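Local coordinates for protein probable glutaredoxin ssr2061 (Synechocystis sp., PDB 4MJE) that probably reduces low-molecular-weight and protein disulfides, acting as a glutathione-disulfide oxidoreductase of the thioredoxin fold, at residues I71-D75 and Q76-G80. The protein carries 1 engineered substitution. Numbering follows the deposited sequence.
Sequences IFIDD and QHIGG
The carbonyl O of Ile-71 takes two N-H groups from the facing strand: Ile-78 N at 2.8 Å, tilted slightly from the carbonyl plane, and Gly-79 N in a weak bond. Ile-78 and Gly-79 thus share one partner, a classic beta bulge, and the backbone of Gly-79, positive in phi, suits a residue without a side chain. Ile-71 N answers with a bond to Gly-79 O, nearly in line with that C=O. At the other end Ile-73 and Gln-76 exchange backbone bonds across a type I' turn through Asp-74 and Asp-75. Ile-73 O also accepts a water at 2.7 Å, which bridges to Gln-76 OE1.

Between these pairs, Phe-72 and His-77 form an offset stack, centroids 4.8 Å apart and planes at 26°. His-77 CG lies anti to its backbone N (chi1 -173°), which lays CD2 over the rim of one phenyl face, 3.5 Å from Phe-72 CZ. His-77 NE2 and ND1 bond to Gln-70 and Asn-63, fixing the imidazole's rotation, while Arg-61 makes a cation-pi contact with Phe-72. A serine replacing Phe-72 would probably leave the imidazole without its stacking partner and Arg-61 without its aromatic surface.

On the reverse face, Ile-73 CG1 meets Ile-78 CG1 at 3.9 Å. The hairpin forms one side of the glutaredoxin sheet: strand 70-73 runs antiparallel beside strand 18-22, strand 76-79 is outermost, and helix 81-89 packs on Ile-71 through Ile-84 and on Ile-78 through Leu-87.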
ATOM      1  N   ILE A  71       2.969   2.164   4.598  1.00  4.65           N
ATOM      2  CA  ILE A  71       2.286   1.280   3.676  1.00  5.63           C
ATOM      3  C   ILE A  71       1.705   0.094   4.411  1.00  4.12           C
ATOM      4  O   ILE A  71       2.353  -0.481   5.260  1.00  4.50           O
ATOM      5  CB  ILE A  71       3.281   0.786   2.598  1.00  8.18           C
ATOM      6  CG1 ILE A  71       3.803   1.977   1.791  1.00  9.19           C
ATOM      7  CG2 ILE A  71       2.648  -0.242   1.671  1.00  6.90           C
ATOM      8  CD1 ILE A  71       5.185   1.777   1.248  1.00 11.62           C
ATOM      9  N   PHE A  72       0.461  -0.237   4.045  1.00  3.84           N
ATOM     10  CA  PHE A  72      -0.278  -1.389   4.564  1.00  4.22           C
ATOM     11  C   PHE A  72      -0.778  -2.230   3.394  1.00  3.96           C
ATOM     12  O   PHE A  72      -1.268  -1.694   2.412  1.00  4.87           O
ATOM     13  CB  PHE A  72      -1.471  -0.936   5.436  1.00  3.74           C
ATOM     14  CG  PHE A  72      -1.056  -0.227   6.703  1.00  5.72           C
ATOM     15  CD1 PHE A  72      -0.604   1.085   6.654  1.00  4.79           C
ATOM     16  CD2 PHE A  72      -1.083  -0.873   7.935  1.00  4.66           C
ATOM     17  CE1 PHE A  72      -0.199   1.739   7.818  1.00  5.76           C
ATOM     18  CE2 PHE A  72      -0.690  -0.191   9.089  1.00  6.81           C
ATOM     19  CZ  PHE A  72      -0.235   1.093   9.006  1.00  6.30           C
ATOM     20  N   ILE A  73      -0.692  -3.540   3.546  1.00  5.28           N
ATOM     21  CA  ILE A  73      -1.254  -4.474   2.576  1.00  6.16           C
ATOM     22  C   ILE A  73      -2.076  -5.495   3.346  1.00  6.51           C
ATOM     23  O   ILE A  73      -1.559  -6.136   4.259  1.00  7.65           O
ATOM     24  CB  ILE A  73      -0.158  -5.189   1.754  1.00  7.32           C
ATOM     25  CG1 ILE A  73       0.651  -4.182   0.938  1.00  7.86           C
ATOM     26  CG2 ILE A  73      -0.774  -6.230   0.803  1.00  7.61           C
ATOM     27  CD1 ILE A  73       1.870  -4.795   0.281  1.00  8.49           C
ATOM     28  N   ASP A  74      -3.345  -5.635   2.980  1.00  7.34           N
ATOM     29  CA  ASP A  74      -4.299  -6.485   3.691  1.00  7.23           C
ATOM     30  C   ASP A  74      -4.229  -6.292   5.192  1.00  6.94           C
ATOM     31  O   ASP A  74      -4.229  -7.230   5.976  1.00  8.30           O
ATOM     32  CB  ASP A  74      -4.113  -7.942   3.301  1.00 12.37           C
ATOM     33  CG  ASP A  74      -4.629  -8.220   1.915  1.00 22.45           C
ATOM     34  OD1 ASP A  74      -5.459  -7.405   1.427  1.00 15.11           O
ATOM     35  OD2 ASP A  74      -4.207  -9.231   1.314  1.00 22.21           O
ATOM     36  N   ASP A  75      -4.150  -5.019   5.550  1.00  7.12           N
ATOM     37  CA  ASP A  75      -4.216  -4.536   6.922  1.00  7.62           C
ATOM     38  C   ASP A  75      -2.938  -4.754   7.708  1.00  7.52           C
ATOM     39  O   ASP A  75      -2.858  -4.341   8.858  1.00  8.51           O
ATOM     40  CB  ASP A  75      -5.444  -5.097   7.672  1.00  7.58           C
ATOM     41  CG  ASP A  75      -6.740  -4.510   7.172  1.00 11.66           C
ATOM     42  OD1 ASP A  75      -6.756  -3.325   6.790  1.00 10.31           O
ATOM     43  OD2 ASP A  75      -7.746  -5.233   7.160  1.00 15.60           O
ATOM     44  N   GLN A  76      -1.929  -5.358   7.088  1.00  7.20           N
ATOM     45  CA  GLN A  76      -0.634  -5.512   7.740  1.00  6.78           C
ATOM     46  C   GLN A  76       0.278  -4.331   7.437  1.00  5.77           C
ATOM     47  O   GLN A  76       0.422  -3.923   6.289  1.00  5.66           O
ATOM     48  CB  GLN A  76       0.044  -6.789   7.264  1.00  9.19           C
ATOM     49  CG  GLN A  76       1.370  -7.016   7.950  1.00 10.31           C
ATOM     50  CD  GLN A  76       2.084  -8.251   7.456  1.00 14.78           C
ATOM     51  OE1 GLN A  76       1.984  -8.622   6.281  1.00 18.63           O
ATOM     52  NE2 GLN A  76       2.810  -8.906   8.354  1.00 25.07           N
ATOM     53  N   HIS A  77       0.911  -3.789   8.469  1.00  5.57           N
ATOM     54  CA  HIS A  77       1.884  -2.726   8.307  1.00  4.87           C
ATOM     55  C   HIS A  77       3.153  -3.274   7.668  1.00  7.45           C
ATOM     56  O   HIS A  77       3.836  -4.116   8.233  1.00  8.70           O
ATOM     57  CB  HIS A  77       2.208  -2.143   9.674  1.00  5.91           C
ATOM     58  CG  HIS A  77       3.066  -0.922   9.619  1.00  6.41           C
ATOM     59  ND1 HIS A  77       3.980  -0.605  10.597  1.00  8.52           N
ATOM     60  CD2 HIS A  77       3.143   0.058   8.697  1.00  6.26           C
ATOM     61  CE1 HIS A  77       4.582   0.525  10.275  1.00  9.21           C
ATOM     62  NE2 HIS A  77       4.091   0.948   9.128  1.00  7.47           N
ATOM     63  N   ILE A  78       3.460  -2.795   6.476  1.00  5.25           N
ATOM     64  CA  ILE A  78       4.662  -3.199   5.739  1.00  7.14           C
ATOM     65  C   ILE A  78       5.853  -2.307   6.077  1.00  8.82           C
ATOM     66  O   ILE A  78       6.991  -2.773   6.149  1.00  9.60           O
ATOM     67  CB  ILE A  78       4.389  -3.158   4.216  1.00 10.73           C
ATOM     68  CG1 ILE A  78       3.153  -3.993   3.874  1.00 11.26           C
ATOM     69  CG2 ILE A  78       5.611  -3.617   3.426  1.00 11.95           C
ATOM     70  CD1 ILE A  78       3.249  -5.446   4.310  1.00 15.04           C
ATOM     71  N   GLY A  79       5.589  -1.031   6.322  1.00  7.03           N
ATOM     72  CA  GLY A  79       6.650  -0.100   6.641  1.00  8.11           C
ATOM     73  C   GLY A  79       6.673   1.053   5.680  1.00  7.38           C
ATOM     74  O   GLY A  79       5.634   1.505   5.192  1.00  8.59           O
ATOM     75  N   GLY A  80       7.874   1.523   5.393  1.00  7.58           N
ATOM     76  CA  GLY A  80       8.086   2.712   4.591  1.00  7.12           C
ATOM     77  C   GLY A  80       8.613   2.429   3.211  1.00  5.14           C
ATOM     78  O   GLY A  80       8.487   1.327   2.694  1.00  6.69           O
TER
HETATM   79  O   HOH W   1      -0.061  -8.375   4.024  1.00 17.80           O